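Local coordinates for succinylglutamate desuccinylase/aspartoacylase (Ruegeria sp. TM1040, PDB 3NA6), which probably hydrolyses the amide bond of an N-acylated amino acid, as the zinc-dependent succinylglutamate desuccinylases and aspartoacylases do, at residues H19-L25 with V37-V43; D257-F261 with G320-V325; P66-L72 with L85-Y90. All coordinates share one frame. Residue numbers count along the deposited sequence, not the author numbering.

Interaction 1 (H19-L25 with V37-V43); sequences HHGFLKL and VMIPITV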
loop_
_atom_site.group_PDB
_atom_site.type_symbol
_atom_site.label_atom_id
_atom_site.label_comp_id
_atom_site.label_asym_id
_atom_site.label_seq_id
_atom_site.Cartn_x
_atom_site.Cartn_y
_atom_site.Cartn_z
ATOM N N HIS A 19 -9.039 -37.056 14.648
ATOM C CA HIS A 19 -9.849 -36.290 13.707
ATOM C C HIS A 19 -9.128 -35.015 13.339
ATOM O O HIS A 19 -8.712 -34.292 14.232
ATOM C CB HIS A 19 -11.154 -35.920 14.376
ATOM C CG HIS A 19 -12.043 -37.094 14.625
ATOM N ND1 HIS A 19 -11.999 -37.823 15.793
ATOM C CD2 HIS A 19 -12.951 -37.699 13.827
ATOM C CE1 HIS A 19 -12.882 -38.800 15.720
ATOM N NE2 HIS A 19 -13.474 -38.744 14.536
ATOM N N HIS A 20 -9.020 -34.732 12.044
ATOM C CA HIS A 20 -8.334 -33.549 11.541
ATOM C C HIS A 20 -9.324 -32.734 10.727
ATOM O O HIS A 20 -9.963 -33.246 9.800
ATOM C CB HIS A 20 -7.170 -33.927 10.615
ATOM C CG HIS A 20 -6.199 -34.917 11.198
ATOM N ND1 HIS A 20 -5.389 -34.629 12.280
ATOM C CD2 HIS A 20 -5.852 -36.165 10.789
ATOM C CE1 HIS A 20 -4.614 -35.669 12.530
ATOM N NE2 HIS A 20 -4.867 -36.613 11.637
ATOM N N GLY A 21 -9.444 -31.462 11.058
ATOM C CA GLY A 21 -10.351 -30.594 10.344
ATOM C C GLY A 21 -10.109 -29.144 10.647
ATOM O O GLY A 21 -8.956 -28.730 10.782
ATOM N N PHE A 22 -11.204 -28.376 10.719
ATOM C CA PHE A 22 -11.143 -26.927 10.830
ATOM C C PHE A 22 -12.218 -26.367 11.729
ATOM O O PHE A 22 -13.282 -26.928 11.843
ATOM C CB PHE A 22 -11.274 -26.263 9.453
ATOM C CG PHE A 22 -10.358 -26.862 8.422
ATOM C CD1 PHE A 22 -9.034 -26.444 8.322
ATOM C CD2 PHE A 22 -10.791 -27.907 7.621
ATOM C CE1 PHE A 22 -8.171 -27.043 7.424
ATOM C CE2 PHE A 22 -9.919 -28.508 6.727
ATOM C CZ PHE A 22 -8.616 -28.059 6.634
ATOM N N LEU A 23 -11.904 -25.250 12.380
ATOM C CA LEU A 23 -12.911 -24.378 12.928
ATOM C C LEU A 23 -13.279 -23.368 11.827
ATOM O O LEU A 23 -12.466 -22.517 11.431
ATOM C CB LEU A 23 -12.348 -23.650 14.155
ATOM C CG LEU A 23 -11.826 -24.569 15.273
ATOM C CD1 LEU A 23 -11.341 -23.753 16.449
ATOM C CD2 LEU A 23 -12.875 -25.556 15.716
ATOM N N LYS A 24 -14.474 -23.494 11.296
ATOM C CA LYS A 24 -14.959 -22.581 10.274
ATOM C C LYS A 24 -15.562 -21.328 10.885
ATOM O O LYS A 24 -16.613 -21.359 11.542
ATOM C CB LYS A 24 -15.984 -23.292 9.403
ATOM C CG LYS A 24 -16.423 -22.552 8.136
ATOM C CD LYS A 24 -17.217 -23.544 7.208
ATOM C CE LYS A 24 -18.593 -23.032 6.813
ATOM N NZ LYS A 24 -19.485 -22.414 7.857
ATOM N N LEU A 25 -14.871 -20.221 10.683
ATOM C CA LEU A 25 -15.331 -18.926 11.176
ATOM C C LEU A 25 -15.788 -18.148 9.966
ATOM O O LEU A 25 -14.960 -17.768 9.140
ATOM C CB LEU A 25 -14.163 -18.237 11.879
ATOM C CG LEU A 25 -14.220 -16.778 12.290
ATOM C CD1 LEU A 25 -15.489 -16.534 13.037
ATOM C CD2 LEU A 25 -12.956 -16.522 13.125
ATOM N N VAL A 37 -12.656 -18.114 7.625
ATOM C CA VAL A 37 -11.318 -18.435 8.102
ATOM C C VAL A 37 -11.412 -19.879 8.558
ATOM O O VAL A 37 -12.222 -20.183 9.392
ATOM C CB VAL A 37 -10.906 -17.543 9.249
ATOM C CG1 VAL A 37 -9.500 -17.950 9.769
ATOM C CG2 VAL A 37 -10.893 -16.091 8.799
HETATM N N MSE A 38 -10.607 -20.751 7.969
HETATM C CA MSE A 38 -10.605 -22.173 8.265
HETATM C C MSE A 38 -9.443 -22.512 9.215
HETATM O O MSE A 38 -8.339 -22.798 8.779
HETATM C CB MSE A 38 -10.491 -22.967 6.950
HETATM C CG MSE A 38 -11.606 -22.655 5.966
HETATM SE SE MSE A 38 -13.311 -23.450 6.533
HETATM C CE MSE A 38 -13.049 -25.194 5.686
ATOM N N ILE A 39 -9.698 -22.484 10.523
ATOM C CA ILE A 39 -8.606 -22.652 11.499
ATOM C C ILE A 39 -8.276 -24.151 11.691
ATOM O O ILE A 39 -9.130 -24.887 12.129
ATOM C CB ILE A 39 -8.994 -22.061 12.861
ATOM C CG1 ILE A 39 -9.389 -20.602 12.706
ATOM C CG2 ILE A 39 -7.830 -22.193 13.863
ATOM C CD1 ILE A 39 -9.775 -19.946 14.024
ATOM N N PRO A 40 -7.033 -24.602 11.404
ATOM C CA PRO A 40 -6.787 -26.045 11.526
ATOM C C PRO A 40 -6.910 -26.515 12.950
ATOM O O PRO A 40 -6.526 -25.802 13.873
ATOM C CB PRO A 40 -5.353 -26.199 11.033
ATOM C CG PRO A 40 -5.238 -25.091 10.029
ATOM C CD PRO A 40 -5.883 -23.946 10.773
ATOM N N ILE A 41 -7.460 -27.712 13.113
ATOM C CA ILE A 41 -7.625 -28.307 14.420
ATOM C C ILE A 41 -7.539 -29.822 14.292
ATOM O O ILE A 41 -7.997 -30.392 13.309
ATOM C CB ILE A 41 -8.963 -27.860 15.083
ATOM C CG1 ILE A 41 -9.081 -28.397 16.531
ATOM C CG2 ILE A 41 -10.175 -28.240 14.219
ATOM C CD1 ILE A 41 -10.170 -27.674 17.325
ATOM N N THR A 42 -6.906 -30.458 15.274
ATOM C CA THR A 42 -6.903 -31.906 15.390
ATOM C C THR A 42 -7.405 -32.265 16.784
ATOM O O THR A 42 -7.010 -31.640 17.783
ATOM C CB THR A 42 -5.494 -32.496 15.177
ATOM O OG1 THR A 42 -5.145 -32.440 13.793
ATOM C CG2 THR A 42 -5.459 -33.945 15.621
ATOM N N VAL A 43 -8.296 -33.241 16.859
ATOM C CA VAL A 43 -8.725 -33.805 18.152
ATOM C C VAL A 43 -8.328 -35.251 18.166
ATOM O O VAL A 43 -8.592 -35.990 17.187
ATOM C CB VAL A 43 -10.227 -33.686 18.393
ATOM C CG1 VAL A 43 -10.605 -34.340 19.749
ATOM C CG2 VAL A 43 -10.640 -32.213 18.324
#
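Eight backbone hydrogen bonds zip segments 19-25 and 37-43, parts of strands 17-26 and 36-46, into an antiparallel beta hairpin. They come in reciprocal couples at the four hydrogen-bonded pairs, His19 with Val43, Gly21 with Ile41, Leu23 with Ile39 and Leu25 with Val37; Gly21 N to Ile41 O (2.9 Å) is almost straight, at 176°. The unbroken alternation means that no bulge interrupts the ladder. Pro40, which has no amide hydrogen to give, falls at a non-hydrogen-bonded position opposite Phe22, so the ladder loses nothing; there Phe22 CA approaches Ile39 O at 3.1 Å in a CA-H...O contact. A side-chain bond adds to the backbone set: His20 ND1 lies 2.7 Å from Thr42 OG1, and Thr42 OG1 also bonds to Thr293 of a second subunit.

The packing divides between the two faces. His20, Phe22, Lys24, Met38 (a selenomethionine), Pro40 and Thr42 share one, where Phe22 CD1 sits 4.0 Å from Met38 CB and Lys24 CG 3.6 Å from Met38 SE. This face looks to other subunits: Phe22 and Pro40 pack on Asp291 of the second, and Lys24 makes a cation-pi contact with Phe261 of a third. On the other face, Leu23 CD2 meets Ile41 CD1 at 3.8 Å, Leu23 CB meets Ile39 CB at 3.9 Å and Leu25 CB meets Val37 CB at 4.2 Å.

The aliphatic side chains of this face enter the chain's own interior, Leu23 and Leu25 against helix 122-134 and Val37 and Ile39 against helix 93-97, while strand 36-46 continues the mixed sheet by pairing with strand 83-88.

Interaction 2 (D257-F261 with G320-V325); sequences DCYLF and GDCAAV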
loop_
_atom_site.group_PDB
_atom_site.type_symbol
_atom_site.label_atom_id
_atom_site.label_comp_id
_atom_site.label_asym_id
_atom_site.label_seq_id
_atom_site.Cartn_x
_atom_site.Cartn_y
_atom_site.Cartn_z
ATOM N N ASP A 257 8.996 -6.442 33.632
ATOM C CA ASP A 257 9.028 -5.072 33.135
ATOM C C ASP A 257 10.387 -4.832 32.428
ATOM O O ASP A 257 11.284 -5.686 32.482
ATOM C CB ASP A 257 8.818 -4.109 34.305
ATOM C CG ASP A 257 8.272 -2.750 33.872
ATOM O OD1 ASP A 257 8.663 -2.235 32.797
ATOM O OD2 ASP A 257 7.461 -2.181 34.634
ATOM N N CYS A 258 10.512 -3.689 31.752
ATOM C CA CYS A 258 11.708 -3.365 30.982
ATOM C C CYS A 258 12.250 -2.037 31.461
ATOM O O CYS A 258 11.487 -1.096 31.677
ATOM C CB CYS A 258 11.400 -3.284 29.482
ATOM S SG CYS A 258 12.859 -2.782 28.467
ATOM N N TYR A 259 13.561 -1.952 31.616
ATOM C CA TYR A 259 14.170 -0.734 32.126
ATOM C C TYR A 259 15.130 -0.076 31.153
ATOM O O TYR A 259 15.546 1.051 31.371
ATOM C CB TYR A 259 14.839 -1.013 33.488
ATOM C CG TYR A 259 13.816 -1.556 34.462
ATOM C CD1 TYR A 259 12.900 -0.703 35.089
ATOM C CD2 TYR A 259 13.710 -2.922 34.699
ATOM C CE1 TYR A 259 11.923 -1.201 35.962
ATOM C CE2 TYR A 259 12.745 -3.431 35.576
ATOM C CZ TYR A 259 11.854 -2.567 36.197
ATOM O OH TYR A 259 10.900 -3.076 37.054
ATOM N N LEU A 260 15.488 -0.778 30.090
ATOM C CA LEU A 260 16.423 -0.256 29.118
ATOM C C LEU A 260 15.648 -0.020 27.844
ATOM O O LEU A 260 15.780 -0.739 26.874
ATOM C CB LEU A 260 17.574 -1.233 28.916
ATOM C CG LEU A 260 18.429 -1.452 30.159
ATOM C CD1 LEU A 260 19.302 -2.659 29.951
ATOM C CD2 LEU A 260 19.257 -0.213 30.506
ATOM N N PHE A 261 14.783 0.979 27.894
ATOM C CA PHE A 261 14.065 1.427 26.739
ATOM C C PHE A 261 15.007 2.318 25.924
ATOM O O PHE A 261 15.757 3.107 26.483
ATOM C CB PHE A 261 12.783 2.169 27.159
ATOM C CG PHE A 261 11.624 1.237 27.483
ATOM C CD1 PHE A 261 10.931 0.571 26.454
ATOM C CD2 PHE A 261 11.233 0.998 28.818
ATOM C CE1 PHE A 261 9.874 -0.314 26.736
ATOM C CE2 PHE A 261 10.154 0.095 29.119
ATOM C CZ PHE A 261 9.480 -0.542 28.090
ATOM N N GLY A 320 11.660 4.061 21.981
ATOM C CA GLY A 320 10.657 3.405 22.789
ATOM C C GLY A 320 10.745 1.881 22.802
ATOM O O GLY A 320 9.960 1.248 23.502
ATOM N N ASP A 321 11.662 1.286 22.025
ATOM C CA ASP A 321 11.838 -0.192 22.018
ATOM C C ASP A 321 12.570 -0.642 23.270
ATOM O O ASP A 321 13.529 0.012 23.703
ATOM C CB ASP A 321 12.621 -0.686 20.795
ATOM C CG ASP A 321 11.839 -0.572 19.490
ATOM O OD1 ASP A 321 10.630 -0.312 19.531
ATOM O OD2 ASP A 321 12.440 -0.720 18.398
ATOM N N CYS A 322 12.145 -1.769 23.835
ATOM C CA CYS A 322 12.911 -2.422 24.890
ATOM C C CYS A 322 14.196 -3.031 24.330
ATOM O O CYS A 322 14.143 -3.979 23.564
ATOM C CB CYS A 322 12.089 -3.499 25.558
ATOM S SG CYS A 322 12.954 -4.225 26.983
ATOM N N ALA A 323 15.346 -2.497 24.730
ATOM C CA ALA A 323 16.650 -2.979 24.238
ATOM C C ALA A 323 17.044 -4.349 24.793
ATOM O O ALA A 323 17.605 -5.165 24.089
ATOM C CB ALA A 323 17.758 -1.972 24.583
ATOM N N ALA A 324 16.782 -4.573 26.063
ATOM C CA ALA A 324 17.297 -5.729 26.750
ATOM C C ALA A 324 16.688 -5.804 28.135
ATOM O O ALA A 324 16.236 -4.786 28.692
ATOM C CB ALA A 324 18.805 -5.623 26.866
ATOM N N VAL A 325 16.664 -7.015 28.685
ATOM C CA VAL A 325 16.236 -7.211 30.061
ATOM C C VAL A 325 17.283 -8.088 30.731
ATOM O O VAL A 325 17.677 -9.117 30.173
ATOM C CB VAL A 325 14.864 -7.919 30.136
ATOM C CG1 VAL A 325 14.510 -8.280 31.620
ATOM C CG2 VAL A 325 13.774 -7.061 29.477
HETATM O O HOH W 1 15.320 -3.800 31.054
#
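Residues 257-261 and 320-325, their end-to-end directions 127° apart, meet at the edge of a small antiparallel beta sheet stapled by a disulfide. The one firm bridge is antiparallel: Phe261 and Cys322 form a non-hydrogen-bonded pair, CA to CA 4.4 Å, and beside it Ala323 N donates to Leu260 O at 2.8 Å. Further along the backbones separate, and a water bridges them, accepting from Tyr259 N (2.6 Å) and donating to Ala324 O (2.7 Å).

The disulfide, Cys258 SG to Cys322 SG 2.1 Å with chi3 96°, ties the loop before strand 260-261 covalently to strand 322-327. Leu260 CB lies 4.4 Å from Ala323 CB, and Leu260 CD1 4.3 Å from Ala324 CB. Trp34 of a fourth subunit packs on both cysteines, and Lys24 of that subunit makes a cation-pi contact with Phe261, so this edge is also part of a subunit interface. Cys322 SG is 5.2 Å from the centroid of the Phe261 ring, a sulfur-aromatic contact, while at the ring edge Phe261 CD1 comes within 3.2 Å of Gly320 O.

Interaction 3 (P66-L72 with L85-Y90); sequences PVALQEL and LIIVPY
This is helix-on-sheet packing inside a beta-alpha-beta unit of the catalytic domain: regular alpha helix 66-72 (Gln70 N to Pro66 O 2.9 Å) lies over extended strand 85-88, their axes 8.5 Å apart at closest approach, with a signed crossing angle of -130°. The chain leaves the strand at Pro89 (phi/psi -66/-28) and swings under the start of the helix, where Pro66 and Pro89 have their CA atoms 4.6 Å apart.

Pro89, Ile87 and Leu69 carry most of the contact. Leu69 (chi1 m, chi2 t) points at the strand and sets its CB 3.9 Å from both Ile87 CG2 and Pro89 CB. Ile87 (m, t) reaches the next helical turn, its CD1 3.7 Å from CD2 of Leu72 (t, p). Gln70 also borders the Pro89 ring, OE1 3.6 Å from Pro89 CG. Gln70 NE2 and Tyr90 OH hydrogen-bond to Arg292 O and Ser289 O of a second subunit. Pro66 closes the end, its CG 3.4 Å from Pro89 O and its CB 3.9 Å from Tyr90 CE1.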
loop_
_atom_site.group_PDB
_atom_site.type_symbol
_atom_site.label_atom_id
_atom_site.label_comp_id
_atom_site.label_asym_id
_atom_site.label_seq_id
_atom_site.Cartn_x
_atom_site.Cartn_y
_atom_site.Cartn_z
ATOM N N PRO A 66 4.096 -24.082 17.125
ATOM C CA PRO A 66 3.510 -24.637 15.915
ATOM C C PRO A 66 4.220 -25.875 15.342
ATOM O O PRO A 66 3.552 -26.811 14.883
ATOM C CB PRO A 66 3.565 -23.453 14.965
ATOM C CG PRO A 66 3.289 -22.293 15.861
ATOM C CD PRO A 66 4.095 -22.605 17.095
ATOM N N VAL A 67 5.549 -25.890 15.353
ATOM C CA VAL A 67 6.290 -27.079 14.911
ATOM C C VAL A 67 5.953 -28.275 15.809
ATOM O O VAL A 67 5.638 -29.369 15.318
ATOM C CB VAL A 67 7.808 -26.807 14.877
ATOM C CG1 VAL A 67 8.590 -28.112 14.646
ATOM C CG2 VAL A 67 8.130 -25.770 13.794
ATOM N N ALA A 68 6.047 -28.083 17.127
ATOM C CA ALA A 68 5.788 -29.166 18.084
ATOM C C ALA A 68 4.364 -29.706 17.975
ATOM O O ALA A 68 4.133 -30.935 18.063
ATOM C CB ALA A 68 6.082 -28.694 19.535
ATOM N N LEU A 69 3.416 -28.797 17.727
ATOM C CA LEU A 69 1.989 -29.158 17.670
ATOM C C LEU A 69 1.624 -29.788 16.344
ATOM O O LEU A 69 0.810 -30.739 16.321
ATOM C CB LEU A 69 1.072 -27.963 18.008
ATOM C CG LEU A 69 1.210 -27.471 19.464
ATOM C CD1 LEU A 69 0.492 -26.125 19.742
ATOM C CD2 LEU A 69 0.652 -28.562 20.416
ATOM N N GLN A 70 2.224 -29.324 15.242
ATOM C CA GLN A 70 1.957 -30.002 13.977
ATOM C C GLN A 70 2.461 -31.443 14.066
ATOM O O GLN A 70 1.773 -32.356 13.630
ATOM C CB GLN A 70 2.591 -29.320 12.764
ATOM C CG GLN A 70 1.850 -28.117 12.249
ATOM C CD GLN A 70 0.560 -28.504 11.480
ATOM O OE1 GLN A 70 -0.270 -29.289 11.957
ATOM N NE2 GLN A 70 0.393 -27.940 10.321
ATOM N N GLU A 71 3.645 -31.648 14.642
ATOM C CA GLU A 71 4.184 -33.014 14.751
ATOM C C GLU A 71 3.307 -33.866 15.673
ATOM O O GLU A 71 2.970 -34.999 15.356
ATOM C CB GLU A 71 5.607 -33.000 15.262
ATOM C CG GLU A 71 6.253 -34.366 15.257
ATOM C CD GLU A 71 7.596 -34.367 15.917
ATOM O OE1 GLU A 71 8.592 -33.970 15.278
ATOM O OE2 GLU A 71 7.658 -34.779 17.078
ATOM N N LEU A 72 2.909 -33.297 16.799
ATOM C CA LEU A 72 2.003 -33.992 17.709
ATOM C C LEU A 72 0.719 -34.426 16.993
ATOM O O LEU A 72 0.305 -35.573 17.110
ATOM C CB LEU A 72 1.654 -33.122 18.935
ATOM C CG LEU A 72 0.975 -33.907 20.079
ATOM C CD1 LEU A 72 1.992 -34.794 20.822
ATOM C CD2 LEU A 72 0.280 -32.973 21.022
ATOM N N LEU A 85 -6.629 -34.815 23.492
ATOM C CA LEU A 85 -5.834 -33.682 23.022
ATOM C C LEU A 85 -6.663 -32.832 22.047
ATOM O O LEU A 85 -7.157 -33.347 21.082
ATOM C CB LEU A 85 -4.562 -34.201 22.332
ATOM C CG LEU A 85 -3.630 -35.089 23.161
ATOM C CD1 LEU A 85 -2.560 -35.717 22.253
ATOM C CD2 LEU A 85 -2.985 -34.301 24.309
ATOM N N ILE A 86 -6.839 -31.535 22.305
ATOM C CA ILE A 86 -7.410 -30.618 21.298
ATOM C C ILE A 86 -6.237 -29.728 20.859
ATOM O O ILE A 86 -5.738 -28.901 21.663
ATOM C CB ILE A 86 -8.539 -29.767 21.849
ATOM C CG1 ILE A 86 -9.668 -30.667 22.348
ATOM C CG2 ILE A 86 -9.085 -28.821 20.776
ATOM C CD1 ILE A 86 -10.757 -29.950 23.163
ATOM N N ILE A 87 -5.774 -29.941 19.619
ATOM C CA ILE A 87 -4.535 -29.369 19.111
ATOM C C ILE A 87 -4.849 -28.303 18.041
ATOM O O ILE A 87 -5.438 -28.610 17.011
ATOM C CB ILE A 87 -3.662 -30.447 18.450
ATOM C CG1 ILE A 87 -3.512 -31.662 19.381
ATOM C CG2 ILE A 87 -2.304 -29.825 18.030
ATOM C CD1 ILE A 87 -2.701 -32.852 18.803
ATOM N N VAL A 88 -4.431 -27.072 18.295
ATOM C CA VAL A 88 -4.617 -25.928 17.377
ATOM C C VAL A 88 -3.230 -25.289 17.201
ATOM O O VAL A 88 -2.833 -24.420 17.970
ATOM C CB VAL A 88 -5.595 -24.923 17.998
ATOM C CG1 VAL A 88 -5.848 -23.706 17.084
ATOM C CG2 VAL A 88 -6.924 -25.622 18.350
ATOM N N PRO A 89 -2.462 -25.759 16.216
ATOM C CA PRO A 89 -1.077 -25.259 16.070
ATOM C C PRO A 89 -0.986 -23.790 15.693
ATOM O O PRO A 89 0.008 -23.142 16.001
ATOM C CB PRO A 89 -0.483 -26.121 14.955
ATOM C CG PRO A 89 -1.546 -27.110 14.557
ATOM C CD PRO A 89 -2.829 -26.750 15.194
ATOM N N TYR A 90 -2.011 -23.294 15.002
ATOM C CA TYR A 90 -2.057 -21.923 14.532
ATOM C C TYR A 90 -3.300 -21.220 15.108
ATOM O O TYR A 90 -4.349 -21.188 14.505
ATOM C CB TYR A 90 -2.059 -21.894 13.007
ATOM C CG TYR A 90 -1.088 -22.794 12.304
ATOM C CD1 TYR A 90 0.258 -22.768 12.600
ATOM C CD2 TYR A 90 -1.514 -23.623 11.266
ATOM C CE1 TYR A 90 1.190 -23.580 11.884
ATOM C CE2 TYR A 90 -0.621 -24.422 10.547
ATOM C CZ TYR A 90 0.746 -24.412 10.881
ATOM O OH TYR A 90 1.634 -25.207 10.167
#

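How the interactions relate
From the N terminus, interaction 1 closes the hairpin of strands 17-26 and 36-46, spanning 11 residues between its segments. Interaction 3 follows, with 12 residues between segments 66-72 and 85-90, and interaction 2 comes last, with 58 residues between its segments. The three are in series, none nested or crossing. Interactions 1 and 3 touch, their centres 12 Å apart, because strands 36-46 and 83-88 are neighbours in one sheet: Thr42 O is 2.8 Å from Ile87 N, a probable hydrogen bond. Interaction 2 lies across the chain's centre in a separate sheet, its nearest atoms about 28 Å from interaction 1, yet between subunits Lys24 and Phe261 bring these two regions together.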